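Local atomic coordinates of dextranase (Pseudarthrobacter oxydans, PDB entry 6NZS), a protein that catalyses the endohydrolysis of alpha-1,6-glucosidic linkages in dextran, as a member of glycosyl hydrolase family 49. Residues 488-493 / 517-522; 545-550 / 570-575; 90-95 / 135-140. All coordinates share one frame; numbering follows the deposited sequence.

Contact 1 (488-493 / 517-522)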
ATOM      1  N   ALA A 488      -1.574  -6.130  17.746  1.00  8.75           N
ATOM      2  CA  ALA A 488      -2.094  -4.771  17.607  1.00  9.20           C
ATOM      3  C   ALA A 488      -0.989  -3.722  17.503  1.00  8.69           C
ATOM      4  O   ALA A 488      -0.964  -2.938  16.551  1.00  9.79           O
ATOM      5  CB  ALA A 488      -3.034  -4.437  18.770  1.00 10.98           C
ATOM      6  N   ILE A 489      -0.089  -3.667  18.484  1.00  9.26           N
ATOM      7  CA  ILE A 489       0.839  -2.539  18.576  1.00  9.93           C
ATOM      8  C   ILE A 489       2.117  -2.946  19.297  1.00  8.99           C
ATOM      9  O   ILE A 489       2.073  -3.545  20.375  1.00  9.68           O
ATOM     10  CB  ILE A 489       0.165  -1.314  19.232  1.00 10.46           C
ATOM     11  CG1 ILE A 489       1.126  -0.131  19.276  1.00 10.42           C
ATOM     12  CG2 ILE A 489      -0.351  -1.648  20.628  1.00 11.57           C
ATOM     13  CD1 ILE A 489       0.412   1.211  19.500  1.00 11.66           C
ATOM     14  N   ARG A 490       3.264  -2.594  18.714  1.00  9.00           N
ATOM     15  CA  ARG A 490       4.548  -2.763  19.387  1.00  9.13           C
ATOM     16  C   ARG A 490       5.319  -1.463  19.260  1.00 10.45           C
ATOM     17  O   ARG A 490       5.698  -1.071  18.154  1.00 10.10           O
ATOM     18  CB  ARG A 490       5.350  -3.941  18.832  1.00 10.78           C
ATOM     19  CG  ARG A 490       4.861  -5.276  19.369  1.00 11.02           C
ATOM     20  CD  ARG A 490       5.547  -6.476  18.737  1.00  9.63           C
ATOM     21  NE  ARG A 490       4.759  -7.660  19.057  1.00 10.09           N
ATOM     22  CZ  ARG A 490       4.890  -8.849  18.479  1.00 10.27           C
ATOM     23  NH1 ARG A 490       5.816  -9.054  17.556  1.00 10.52           N
ATOM     24  NH2 ARG A 490       4.074  -9.836  18.831  1.00 10.26           N
ATOM     25  N   VAL A 491       5.552  -0.804  20.388  1.00 10.60           N
ATOM     26  CA  VAL A 491       6.295   0.448  20.420  1.00 10.04           C
ATOM     27  C   VAL A 491       7.595   0.203  21.169  1.00 11.34           C
ATOM     28  O   VAL A 491       7.591   0.047  22.394  1.00 12.15           O
ATOM     29  CB  VAL A 491       5.473   1.562  21.080  1.00 11.26           C
ATOM     30  CG1 VAL A 491       6.305   2.839  21.218  1.00 14.58           C
ATOM     31  CG2 VAL A 491       4.204   1.837  20.267  1.00 12.94           C
ATOM     32  N   TYR A 492       8.702   0.162  20.434  1.00 11.44           N
ATOM     33  CA  TYR A 492      10.039   0.223  21.023  1.00 11.77           C
ATOM     34  C   TYR A 492      10.463   1.680  20.897  1.00 12.71           C
ATOM     35  O   TYR A 492      10.890   2.122  19.828  1.00 13.74           O
ATOM     36  CB  TYR A 492      10.980  -0.763  20.331  1.00 13.56           C
ATOM     37  CG  TYR A 492      10.358  -2.141  20.332  1.00 12.47           C
ATOM     38  CD1 TYR A 492      10.364  -2.929  21.478  1.00 12.05           C
ATOM     39  CD2 TYR A 492       9.686  -2.616  19.212  1.00 11.37           C
ATOM     40  CE1 TYR A 492       9.744  -4.174  21.492  1.00 14.89           C
ATOM     41  CE2 TYR A 492       9.072  -3.838  19.213  1.00 12.07           C
ATOM     42  CZ  TYR A 492       9.111  -4.619  20.348  1.00 12.08           C
ATOM     43  OH  TYR A 492       8.479  -5.844  20.347  1.00 13.06           O
ATOM     44  N   ALA A 493      10.274   2.440  21.978  1.00 13.27           N
ATOM     45  CA  ALA A 493      10.390   3.893  21.904  1.00 13.31           C
ATOM     46  C   ALA A 493      11.848   4.310  21.791  1.00 14.49           C
ATOM     47  O   ALA A 493      12.643   4.071  22.706  1.00 14.27           O
ATOM     48  CB  ALA A 493       9.748   4.542  23.127  1.00 13.42           C
ATOM     49  N   SER A 517       3.011 -14.986  20.811  1.00 11.99           N
ATOM     50  CA  SER A 517       3.431 -14.387  19.550  1.00 10.84           C
ATOM     51  C   SER A 517       2.553 -13.217  19.151  1.00 10.04           C
ATOM     52  O   SER A 517       2.876 -12.519  18.185  1.00 10.85           O
ATOM     53  CB  SER A 517       3.371 -15.421  18.418  1.00 12.43           C
ATOM     54  OG  SER A 517       4.180 -16.551  18.692  1.00 13.02           O
ATOM     55  N   GLN A 518       1.440 -13.018  19.850  1.00  9.47           N
ATOM     56  CA  GLN A 518       0.460 -11.995  19.524  1.00  9.44           C
ATOM     57  C   GLN A 518       0.541 -10.802  20.460  1.00 10.24           C
ATOM     58  O   GLN A 518      -0.337  -9.931  20.421  1.00 10.57           O
ATOM     59  CB  GLN A 518      -0.937 -12.614  19.572  1.00  9.61           C
ATOM     60  CG  GLN A 518      -1.067 -13.777  18.607  1.00  9.86           C
ATOM     61  CD  GLN A 518      -2.349 -14.552  18.767  1.00 10.11           C
ATOM     62  OE1 GLN A 518      -2.928 -14.628  19.860  1.00 10.70           O
ATOM     63  NE2 GLN A 518      -2.805 -15.157  17.672  1.00  9.76           N
ATOM     64  N   VAL A 519       1.601 -10.724  21.266  1.00  9.93           N
ATOM     65  CA  VAL A 519       1.674  -9.722  22.320  1.00 12.06           C
ATOM     66  C   VAL A 519       1.856  -8.329  21.732  1.00 11.95           C
ATOM     67  O   VAL A 519       2.505  -8.139  20.696  1.00 11.96           O
ATOM     68  CB  VAL A 519       2.827 -10.082  23.274  1.00 11.73           C
ATOM     69  CG1 VAL A 519       4.179  -9.896  22.596  1.00 12.22           C
ATOM     70  CG2 VAL A 519       2.753  -9.253  24.557  1.00 14.75           C
ATOM     71  N   SER A 520       1.265  -7.346  22.400  1.00 10.81           N
ATOM     72  CA  SER A 520       1.546  -5.940  22.142  1.00 10.63           C
ATOM     73  C   SER A 520       2.546  -5.438  23.179  1.00 12.02           C
ATOM     74  O   SER A 520       2.491  -5.843  24.344  1.00 11.41           O
ATOM     75  CB  SER A 520       0.258  -5.123  22.205  1.00  9.94           C
ATOM     76  OG  SER A 520      -0.504  -5.299  21.014  1.00 10.34           O
ATOM     77  N   HIS A 521       3.470  -4.564  22.745  1.00 11.01           N
ATOM     78  CA  HIS A 521       4.590  -4.110  23.566  1.00 11.92           C
ATOM     79  C   HIS A 521       4.633  -2.590  23.657  1.00 11.08           C
ATOM     80  O   HIS A 521       4.232  -1.877  22.735  1.00 11.24           O
ATOM     81  CB  HIS A 521       5.932  -4.563  22.968  1.00 11.92           C
ATOM     82  CG  HIS A 521       6.331  -5.957  23.342  1.00 10.47           C
ATOM     83  ND1 HIS A 521       7.369  -6.623  22.727  1.00 12.03           N
ATOM     84  CD2 HIS A 521       5.825  -6.814  24.261  1.00 13.01           C
ATOM     85  CE1 HIS A 521       7.499  -7.824  23.265  1.00 13.68           C
ATOM     86  NE2 HIS A 521       6.572  -7.965  24.195  1.00 12.79           N
ATOM     87  N   LEU A 522       5.166  -2.105  24.779  1.00 12.03           N
ATOM     88  CA  LEU A 522       5.438  -0.683  24.988  1.00 11.21           C
ATOM     89  C   LEU A 522       6.666  -0.617  25.885  1.00 11.46           C
ATOM     90  O   LEU A 522       6.582  -0.961  27.072  1.00 12.68           O
ATOM     91  CB  LEU A 522       4.248  -0.009  25.656  1.00 10.21           C
ATOM     92  CG  LEU A 522       4.383   1.493  25.938  1.00 11.51           C
ATOM     93  CD1 LEU A 522       4.498   2.303  24.641  1.00 15.58           C
ATOM     94  CD2 LEU A 522       3.194   1.967  26.736  1.00 13.26           C
TER
HETATM   95  O   HOH W   1      -1.823  -7.638  20.267  1.00 10.23           O
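Arg490 and His521 pair in parallel across two neighbouring strands, and Val491 pairs likewise with Leu522 on the other face. Main-chain bonds set this register: His521 N donates to Ile489 O, and His521 O accepts from Val491 N over 2.9 Å. One residue earlier, the side chain of Ser520 stands in for a backbone acceptor. Its OG receives the N-H of Ile489 at 3.0 Å and also bonds a water that joins Ala488 N to Gln518 O.

Arg490 carries the charged part of the contact. Its chain runs extended from CG to NE, long enough to bring the guanidinium beside the turn at 517-519. NE (2.8 Å) and NH2 (3.0 Å) of Arg490 both close side-on upon Val519 O, which lies in the guanidinium plane; NH2 also reaches Ser517 O, approaching from above that carbonyl's plane. Arginine suits the place because its long chain ends in several N-H groups, enough to serve both carbonyls. With NH1 bound to Lys444 O, the group is fixed against rotation by main-chain oxygens.

These strands, 489-493 and 521-524, are the last two of a six-stranded parallel sheet in the pectate-lyase-like beta-helix of this family, where successive coils stack parallel strands.

Among the aromatic groups, Tyr492 OH and His521 ND1 share a 2.7 Å hydrogen bond at the edge of the imidazole. The two rings meet rim to rim with planes 81° apart, neither over the face of the other.

The apolar pair is Val491 and Leu522, side by side and pointing the same way, with Val491 CB 3.8 Å from Leu522 CD1.

Contact 2 (545-550 / 570-575)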
ATOM      1  N   LEU A 545      -0.061   6.776  25.860  1.00 12.83           N
ATOM      2  CA  LEU A 545      -0.682   6.017  24.778  1.00 12.71           C
ATOM      3  C   LEU A 545      -2.128   5.720  25.150  1.00 11.79           C
ATOM      4  O   LEU A 545      -2.388   5.032  26.142  1.00 13.48           O
ATOM      5  CB  LEU A 545       0.083   4.713  24.551  1.00 12.43           C
ATOM      6  CG  LEU A 545      -0.531   3.738  23.535  1.00 11.44           C
ATOM      7  CD1 LEU A 545      -0.618   4.336  22.130  1.00 12.65           C
ATOM      8  CD2 LEU A 545       0.291   2.475  23.510  1.00 14.34           C
ATOM      9  N   ALA A 546      -3.062   6.227  24.357  1.00 12.02           N
ATOM     10  CA  ALA A 546      -4.490   6.034  24.586  1.00 11.29           C
ATOM     11  C   ALA A 546      -5.028   5.019  23.584  1.00 13.75           C
ATOM     12  O   ALA A 546      -4.927   5.230  22.371  1.00 13.74           O
ATOM     13  CB  ALA A 546      -5.247   7.356  24.441  1.00 13.02           C
ATOM     14  N   LEU A 547      -5.599   3.921  24.089  1.00 11.92           N
ATOM     15  CA  LEU A 547      -6.316   2.939  23.272  1.00 11.42           C
ATOM     16  C   LEU A 547      -7.796   3.079  23.604  1.00 12.12           C
ATOM     17  O   LEU A 547      -8.279   2.506  24.585  1.00 14.27           O
ATOM     18  CB  LEU A 547      -5.818   1.525  23.550  1.00 12.14           C
ATOM     19  CG  LEU A 547      -4.302   1.351  23.449  1.00 12.59           C
ATOM     20  CD1 LEU A 547      -3.876  -0.049  23.865  1.00 13.12           C
ATOM     21  CD2 LEU A 547      -3.782   1.678  22.060  1.00 17.23           C
ATOM     22  N   GLU A 548      -8.517   3.835  22.787  1.00 12.11           N
ATOM     23  CA  GLU A 548      -9.934   4.101  22.998  1.00 12.72           C
ATOM     24  C   GLU A 548     -10.740   3.235  22.035  1.00 12.22           C
ATOM     25  O   GLU A 548     -10.555   3.323  20.820  1.00 11.97           O
ATOM     26  CB  GLU A 548     -10.232   5.581  22.743  1.00 13.19           C
ATOM     27  CG  GLU A 548     -11.682   5.947  22.963  1.00 15.75           C
ATOM     28  CD  GLU A 548     -11.978   7.412  22.704  1.00 20.49           C
ATOM     29  OE1 GLU A 548     -11.049   8.156  22.317  1.00 18.91           O
ATOM     30  OE2 GLU A 548     -13.142   7.818  22.888  1.00 21.42           O
ATOM     31  N   ASN A 549     -11.626   2.393  22.573  1.00 13.59           N
ATOM     32  CA  ASN A 549     -12.417   1.482  21.745  1.00 11.80           C
ATOM     33  C   ASN A 549     -11.532   0.587  20.882  1.00 12.02           C
ATOM     34  O   ASN A 549     -11.823   0.349  19.709  1.00 11.84           O
ATOM     35  CB  ASN A 549     -13.445   2.218  20.889  1.00 12.92           C
ATOM     36  CG  ASN A 549     -14.360   3.073  21.713  1.00 18.91           C
ATOM     37  OD1 ASN A 549     -14.648   2.749  22.867  1.00 17.50           O
ATOM     38  ND2 ASN A 549     -14.827   4.177  21.134  1.00 20.98           N
ATOM     39  N   TYR A 550     -10.427   0.129  21.455  1.00 12.16           N
ATOM     40  CA  TYR A 550      -9.681  -0.991  20.891  1.00 11.49           C
ATOM     41  C   TYR A 550     -10.517  -2.241  21.108  1.00 11.52           C
ATOM     42  O   TYR A 550     -10.929  -2.524  22.236  1.00 12.65           O
ATOM     43  CB  TYR A 550      -8.340  -1.088  21.625  1.00 11.30           C
ATOM     44  CG  TYR A 550      -7.529  -2.362  21.463  1.00  9.89           C
ATOM     45  CD1 TYR A 550      -7.530  -3.082  20.266  1.00 11.27           C
ATOM     46  CD2 TYR A 550      -6.751  -2.836  22.509  1.00 10.52           C
ATOM     47  CE1 TYR A 550      -6.774  -4.231  20.129  1.00 10.97           C
ATOM     48  CE2 TYR A 550      -5.997  -3.980  22.388  1.00 10.38           C
ATOM     49  CZ  TYR A 550      -6.015  -4.682  21.195  1.00 10.99           C
ATOM     50  OH  TYR A 550      -5.268  -5.828  21.083  1.00 11.43           O
ATOM     51  N   GLY A 570      -7.073  -8.873  24.935  1.00 11.25           N
ATOM     52  CA  GLY A 570      -6.376  -7.709  24.402  1.00 10.89           C
ATOM     53  C   GLY A 570      -4.919  -7.948  24.058  1.00 10.16           C
ATOM     54  O   GLY A 570      -4.344  -7.187  23.268  1.00 11.21           O
ATOM     55  N   ARG A 571      -4.302  -8.969  24.648  1.00  9.78           N
ATOM     56  CA  ARG A 571      -2.920  -9.346  24.352  1.00 10.20           C
ATOM     57  C   ARG A 571      -1.922  -8.239  24.705  1.00 10.84           C
ATOM     58  O   ARG A 571      -0.829  -8.177  24.139  1.00 11.71           O
ATOM     59  CB  ARG A 571      -2.730  -9.797  22.895  1.00 10.33           C
ATOM     60  CG  ARG A 571      -3.675 -10.905  22.411  1.00 10.12           C
ATOM     61  CD  ARG A 571      -3.320 -12.279  22.997  1.00 10.49           C
ATOM     62  NE  ARG A 571      -3.864 -13.366  22.174  1.00  9.73           N
ATOM     63  CZ  ARG A 571      -5.065 -13.913  22.341  1.00 10.47           C
ATOM     64  NH1 ARG A 571      -5.885 -13.490  23.292  1.00 11.38           N
ATOM     65  NH2 ARG A 571      -5.458 -14.894  21.537  1.00 11.03           N
ATOM     66  N   ILE A 572      -2.264  -7.365  25.648  1.00 11.79           N
ATOM     67  CA  ILE A 572      -1.410  -6.220  25.970  1.00 11.85           C
ATOM     68  C   ILE A 572      -0.344  -6.657  26.967  1.00 12.28           C
ATOM     69  O   ILE A 572      -0.655  -6.976  28.119  1.00 13.36           O
ATOM     70  CB  ILE A 572      -2.223  -5.030  26.490  1.00 11.02           C
ATOM     71  CG1 ILE A 572      -3.103  -4.458  25.379  1.00 11.73           C
ATOM     72  CG2 ILE A 572      -1.297  -3.938  27.041  1.00 12.50           C
ATOM     73  CD1 ILE A 572      -4.120  -3.430  25.866  1.00 12.43           C
ATOM     74  N   GLY A 573       0.914  -6.660  26.520  1.00 11.56           N
ATOM     75  CA  GLY A 573       2.063  -7.015  27.337  1.00 10.39           C
ATOM     76  C   GLY A 573       3.015  -5.846  27.525  1.00 11.28           C
ATOM     77  O   GLY A 573       4.237  -6.003  27.480  1.00 12.60           O
ATOM     78  N   PHE A 574       2.441  -4.663  27.720  1.00 11.79           N
ATOM     79  CA  PHE A 574       3.230  -3.460  27.955  1.00 11.66           C
ATOM     80  C   PHE A 574       4.041  -3.612  29.243  1.00 14.21           C
ATOM     81  O   PHE A 574       3.624  -4.290  30.186  1.00 15.02           O
ATOM     82  CB  PHE A 574       2.284  -2.263  28.091  1.00 12.04           C
ATOM     83  CG  PHE A 574       1.523  -1.907  26.816  1.00 11.67           C
ATOM     84  CD1 PHE A 574       1.834  -2.489  25.588  1.00 12.11           C
ATOM     85  CD2 PHE A 574       0.509  -0.961  26.864  1.00 10.62           C
ATOM     86  CE1 PHE A 574       1.132  -2.130  24.436  1.00 11.16           C
ATOM     87  CE2 PHE A 574      -0.199  -0.607  25.729  1.00 11.48           C
ATOM     88  CZ  PHE A 574       0.116  -1.193  24.506  1.00 11.25           C
ATOM     89  N   ASP A 575       5.213  -2.978  29.284  1.00 14.13           N
ATOM     90  CA  ASP A 575       6.066  -3.085  30.467  1.00 14.90           C
ATOM     91  C   ASP A 575       5.344  -2.539  31.695  1.00 16.41           C
ATOM     92  O   ASP A 575       4.667  -1.511  31.635  1.00 14.01           O
ATOM     93  CB  ASP A 575       7.359  -2.285  30.277  1.00 14.17           C
ATOM     94  CG  ASP A 575       8.332  -2.929  29.306  1.00 17.53           C
ATOM     95  OD1 ASP A 575       8.017  -3.971  28.693  1.00 14.63           O
ATOM     96  OD2 ASP A 575       9.431  -2.359  29.133  1.00 17.72           O
TER
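Leu545 lays its CD2 methyl against the outer end of the Phe574 ring, 3.8 Å from Phe574 CZ and just as near to CE2. The two side chains cross at about a right angle, and the methyl approaches the ring obliquely. Leu547, two residues further along the same strand, has its side chain on the same side. Its CD1 meets Ile572 CD1 tip to tip at 3.9 Å and comes within 4.2 Å of Phe574 CE2, a looser touch.

Ile572 fits this place because its two branches serve different neighbours. CG1 stands anti to the carbonyl carbon (chi1 -67°), and from it CD1 extends to Leu547 and to the edge of the Tyr550 ring, 4.0 Å from Tyr550 CE2. The other branch, CG2, lies over the centre of the Phe574 ring, 3.4 Å above its plane, packing within the segment 570-575 itself.

Tyr550 supplies the polar bond of the contact. Its CG is anti to the backbone N (chi1 165°), and the long ring then spans the gap between backbones, which at Tyr550 and Gly570 is 8.3 Å from CA to CA. Tyr550 OH donates to Gly570 O at 2.7 Å, tilted 24° from the carbonyl plane. A tyrosine suits this spot: its apolar ring edge takes Ile572 CD1, the two side chains passing in opposite directions, while its hydroxyl satisfies a buried carbonyl.

The segment 570-575 has no regular structure and runs between strands 555-556 and 582-585, packing against Leu545, Leu547 and Tyr550 of strand 545-552. That strand, among the last of the beta-helix, lies in parallel between 495-507 and 582-585, from which Trp582 turns edge-to-face with Phe574 and also touches Ile572.

Contact 3 (90-95 / 135-140)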
ATOM      1  N   PHE A  90     -11.535   2.281 -13.787  1.00  8.90           N
ATOM      2  CA  PHE A  90     -12.357   3.023 -14.729  1.00  9.92           C
ATOM      3  C   PHE A  90     -12.668   4.364 -14.095  1.00 10.53           C
ATOM      4  O   PHE A  90     -12.508   4.543 -12.886  1.00  9.89           O
ATOM      5  CB  PHE A  90     -13.633   2.259 -15.134  1.00 10.32           C
ATOM      6  CG  PHE A  90     -14.539   1.900 -13.976  1.00 10.06           C
ATOM      7  CD1 PHE A  90     -15.486   2.806 -13.507  1.00 10.93           C
ATOM      8  CD2 PHE A  90     -14.464   0.648 -13.382  1.00 10.96           C
ATOM      9  CE1 PHE A  90     -16.326   2.473 -12.447  1.00 11.31           C
ATOM     10  CE2 PHE A  90     -15.300   0.308 -12.332  1.00 10.46           C
ATOM     11  CZ  PHE A  90     -16.232   1.214 -11.860  1.00 10.35           C
ATOM     12  N   GLU A  91     -13.086   5.319 -14.922  1.00 10.24           N
ATOM     13  CA  GLU A  91     -13.568   6.604 -14.435  1.00  9.77           C
ATOM     14  C   GLU A  91     -15.085   6.622 -14.465  1.00 10.61           C
ATOM     15  O   GLU A  91     -15.703   6.131 -15.417  1.00 11.10           O
ATOM     16  CB  GLU A  91     -13.065   7.762 -15.296  1.00 10.63           C
ATOM     17  CG  GLU A  91     -11.565   7.900 -15.347  1.00 12.94           C
ATOM     18  CD  GLU A  91     -11.153   9.163 -16.081  1.00 16.81           C
ATOM     19  OE1 GLU A  91     -10.760   9.060 -17.258  1.00 22.02           O
ATOM     20  OE2 GLU A  91     -11.251  10.254 -15.483  1.00 18.15           O
ATOM     21  N   TYR A  92     -15.686   7.212 -13.433  1.00 10.37           N
ATOM     22  CA  TYR A  92     -17.137   7.317 -13.399  1.00  9.69           C
ATOM     23  C   TYR A  92     -17.540   8.626 -12.730  1.00  9.36           C
ATOM     24  O   TYR A  92     -16.789   9.197 -11.932  1.00 10.12           O
ATOM     25  CB  TYR A  92     -17.811   6.080 -12.774  1.00  9.23           C
ATOM     26  CG  TYR A  92     -17.779   6.010 -11.259  1.00  8.75           C
ATOM     27  CD1 TYR A  92     -16.619   6.289 -10.544  1.00  9.04           C
ATOM     28  CD2 TYR A  92     -18.904   5.621 -10.545  1.00 10.00           C
ATOM     29  CE1 TYR A  92     -16.592   6.218  -9.151  1.00  9.82           C
ATOM     30  CE2 TYR A  92     -18.883   5.538  -9.148  1.00  9.96           C
ATOM     31  CZ  TYR A  92     -17.723   5.841  -8.462  1.00  9.44           C
ATOM     32  OH  TYR A  92     -17.705   5.787  -7.093  1.00 10.16           O
ATOM     33  N   ALA A  93     -18.726   9.122 -13.100  1.00 10.66           N
ATOM     34  CA  ALA A  93     -19.260  10.334 -12.494  1.00  9.96           C
ATOM     35  C   ALA A  93     -20.659  10.141 -11.928  1.00 10.72           C
ATOM     36  O   ALA A  93     -21.221  11.092 -11.375  1.00 11.10           O
ATOM     37  CB  ALA A  93     -19.235  11.499 -13.500  1.00 10.95           C
ATOM     38  N   LYS A  94     -21.223   8.944 -12.035  1.00 10.44           N
ATOM     39  CA  LYS A  94     -22.597   8.666 -11.648  1.00 11.31           C
ATOM     40  C   LYS A  94     -22.639   7.200 -11.253  1.00 11.94           C
ATOM     41  O   LYS A  94     -21.824   6.408 -11.735  1.00 12.73           O
ATOM     42  CB  LYS A  94     -23.515   8.944 -12.850  1.00 13.90           C
ATOM     43  CG  LYS A  94     -25.008   8.779 -12.639  1.00 16.52           C
ATOM     44  CD  LYS A  94     -25.763   9.412 -13.831  1.00 13.16           C
ATOM     45  CE  LYS A  94     -27.241   9.058 -13.837  1.00 15.08           C
ATOM     46  NZ  LYS A  94     -27.987   9.618 -12.688  1.00 17.08           N
ATOM     47  N   ASP A  95     -23.575   6.849 -10.367  1.00 10.66           N
ATOM     48  CA  ASP A  95     -23.694   5.471  -9.883  1.00 11.30           C
ATOM     49  C   ASP A  95     -23.648   4.492 -11.047  1.00 11.99           C
ATOM     50  O   ASP A  95     -24.253   4.725 -12.100  1.00 13.94           O
ATOM     51  CB  ASP A  95     -25.039   5.274  -9.174  1.00 10.78           C
ATOM     52  CG  ASP A  95     -25.145   6.010  -7.852  1.00 15.48           C
ATOM     53  OD1 ASP A  95     -24.313   6.880  -7.551  1.00 13.61           O
ATOM     54  OD2 ASP A  95     -26.106   5.715  -7.108  1.00 19.17           O
ATOM     55  N   ILE A 135     -22.584  -5.523  -9.043  1.00 11.28           N
ATOM     56  CA  ILE A 135     -22.340  -4.717  -7.849  1.00 11.02           C
ATOM     57  C   ILE A 135     -22.672  -3.266  -8.171  1.00 11.21           C
ATOM     58  O   ILE A 135     -22.167  -2.716  -9.158  1.00 12.25           O
ATOM     59  CB  ILE A 135     -20.868  -4.818  -7.408  1.00 11.35           C
ATOM     60  CG1 ILE A 135     -20.491  -6.273  -7.151  1.00 13.75           C
ATOM     61  CG2 ILE A 135     -20.605  -3.961  -6.172  1.00 12.45           C
ATOM     62  CD1 ILE A 135     -18.992  -6.501  -7.179  1.00 13.32           C
ATOM     63  N   LYS A 136     -23.488  -2.632  -7.329  1.00 11.85           N
ATOM     64  CA  LYS A 136     -23.819  -1.223  -7.526  1.00 11.09           C
ATOM     65  C   LYS A 136     -22.807  -0.379  -6.765  1.00 10.76           C
ATOM     66  O   LYS A 136     -22.754  -0.425  -5.532  1.00 12.69           O
ATOM     67  CB  LYS A 136     -25.234  -0.908  -7.062  1.00 13.12           C
ATOM     68  CG  LYS A 136     -25.635   0.521  -7.408  1.00 15.76           C
ATOM     69  CD  LYS A 136     -27.030   0.827  -6.903  1.00 23.53           C
ATOM     70  CE  LYS A 136     -28.015   0.916  -8.045  1.00 32.08           C
ATOM     71  NZ  LYS A 136     -28.783   2.181  -7.950  1.00 36.00           N
ATOM     72  N   VAL A 137     -21.999   0.382  -7.495  1.00 10.94           N
ATOM     73  CA  VAL A 137     -21.001   1.262  -6.892  1.00  9.97           C
ATOM     74  C   VAL A 137     -21.552   2.686  -6.950  1.00 10.37           C
ATOM     75  O   VAL A 137     -21.692   3.239  -8.053  1.00 11.35           O
ATOM     76  CB  VAL A 137     -19.644   1.160  -7.603  1.00 10.58           C
ATOM     77  CG1 VAL A 137     -18.623   2.039  -6.904  1.00 12.00           C
ATOM     78  CG2 VAL A 137     -19.157  -0.297  -7.631  1.00 12.23           C
ATOM     79  N   PRO A 138     -21.905   3.291  -5.826  1.00  9.92           N
ATOM     80  CA  PRO A 138     -22.393   4.669  -5.865  1.00 11.00           C
ATOM     81  C   PRO A 138     -21.256   5.610  -6.211  1.00 11.33           C
ATOM     82  O   PRO A 138     -20.084   5.351  -5.908  1.00 10.71           O
ATOM     83  CB  PRO A 138     -22.888   4.908  -4.435  1.00 12.90           C
ATOM     84  CG  PRO A 138     -22.078   3.982  -3.595  1.00 16.06           C
ATOM     85  CD  PRO A 138     -21.750   2.791  -4.448  1.00 12.38           C
ATOM     86  N   TYR A 139     -21.613   6.713  -6.857  1.00 11.68           N
ATOM     87  CA  TYR A 139     -20.633   7.754  -7.110  1.00 10.73           C
ATOM     88  C   TYR A 139     -20.260   8.467  -5.814  1.00 13.19           C
ATOM     89  O   TYR A 139     -21.117   8.787  -4.987  1.00 13.78           O
ATOM     90  CB  TYR A 139     -21.145   8.764  -8.143  1.00 11.47           C
ATOM     91  CG  TYR A 139     -20.143   9.879  -8.310  1.00 11.57           C
ATOM     92  CD1 TYR A 139     -18.933   9.650  -8.945  1.00 10.89           C
ATOM     93  CD2 TYR A 139     -20.381  11.141  -7.780  1.00 12.19           C
ATOM     94  CE1 TYR A 139     -17.992  10.650  -9.070  1.00 11.40           C
ATOM     95  CE2 TYR A 139     -19.445  12.153  -7.904  1.00 11.10           C
ATOM     96  CZ  TYR A 139     -18.257  11.906  -8.550  1.00 11.04           C
ATOM     97  OH  TYR A 139     -17.314  12.907  -8.664  1.00 13.09           O
ATOM     98  N   SER A 140     -18.963   8.685  -5.638  1.00 11.88           N
ATOM     99  CA  SER A 140     -18.409   9.538  -4.600  1.00 12.69           C
ATOM    100  C   SER A 140     -17.305  10.352  -5.249  1.00 12.43           C
ATOM    101  O   SER A 140     -16.607   9.857  -6.135  1.00 12.36           O
ATOM    102  CB  SER A 140     -17.771   8.704  -3.473  1.00 13.17           C
ATOM    103  OG  SER A 140     -17.014   9.525  -2.599  1.00 14.40           O
TER
HETATM  104  O   HOH W   2     -24.065   8.786  -5.438  1.00 32.71           O
HETATM  105  O   HOH W   3     -28.750   4.773  -7.852  1.00 36.94           O
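Asp95 and Pro138 bring the two backbones together, their CA atoms 4.3 Å apart, where the chain from strand 84-92 of the N-terminal Ig-like domain is about to enter strand 96-102, and the other has just left strand 132-137, the antiparallel partner of 96-102. No main-chain N-H to O bond joins the segments; the nearest to one is a CA-H...O contact of 3.5 Å from Asp95 CA to Val137 O. Side chains do the bridging instead. Tyr92 OH donates to Pro138 O at 2.7 Å, the oxygen lying at the edge of the ring. Over one face of that ring, above its centre, stands Tyr139 CD1, forming a T-shaped (edge-to-face) pair with planes 71° apart. Tyr139 in turn offers a face to Ala93 O, 3.4 Å above its plane. Asp95 OD1 accepts Tyr139 N at 2.8 Å, along a nearly straight N-H...O path (172°) from above the carboxylate plane. A water also links Asp95 OD1 to Tyr139 O, and a second joins Asp95 OD2 to Lys136 NZ. The carboxylate thus grips the chain after the proline through a backbone amide, and its charge is probably balanced in part by Lys136, met through water.

From the N terminus, contact 3 comes first: 90-95 and 135-140 close a loop of 39 residues inside the N-terminal Ig-like domain, drawing the connection between strands 84-92 and 96-102 to the end of strand 132-137. Contact 1 follows far along the chain, closing 23 residues that form part of a beta-helix coil, and contact 2 then closes 19 more near the C terminus. The three run in series, none nesting or crossing. Contacts 1 and 2 nevertheless touch, by probable hydrogen bonds between Ser520 O and Gly573 N and between Gln518 and Arg571, and by Phe574 packing on 521-522. Contact 3 touches neither, lying across the chain's centre from contact 1, about 40 Å between centres.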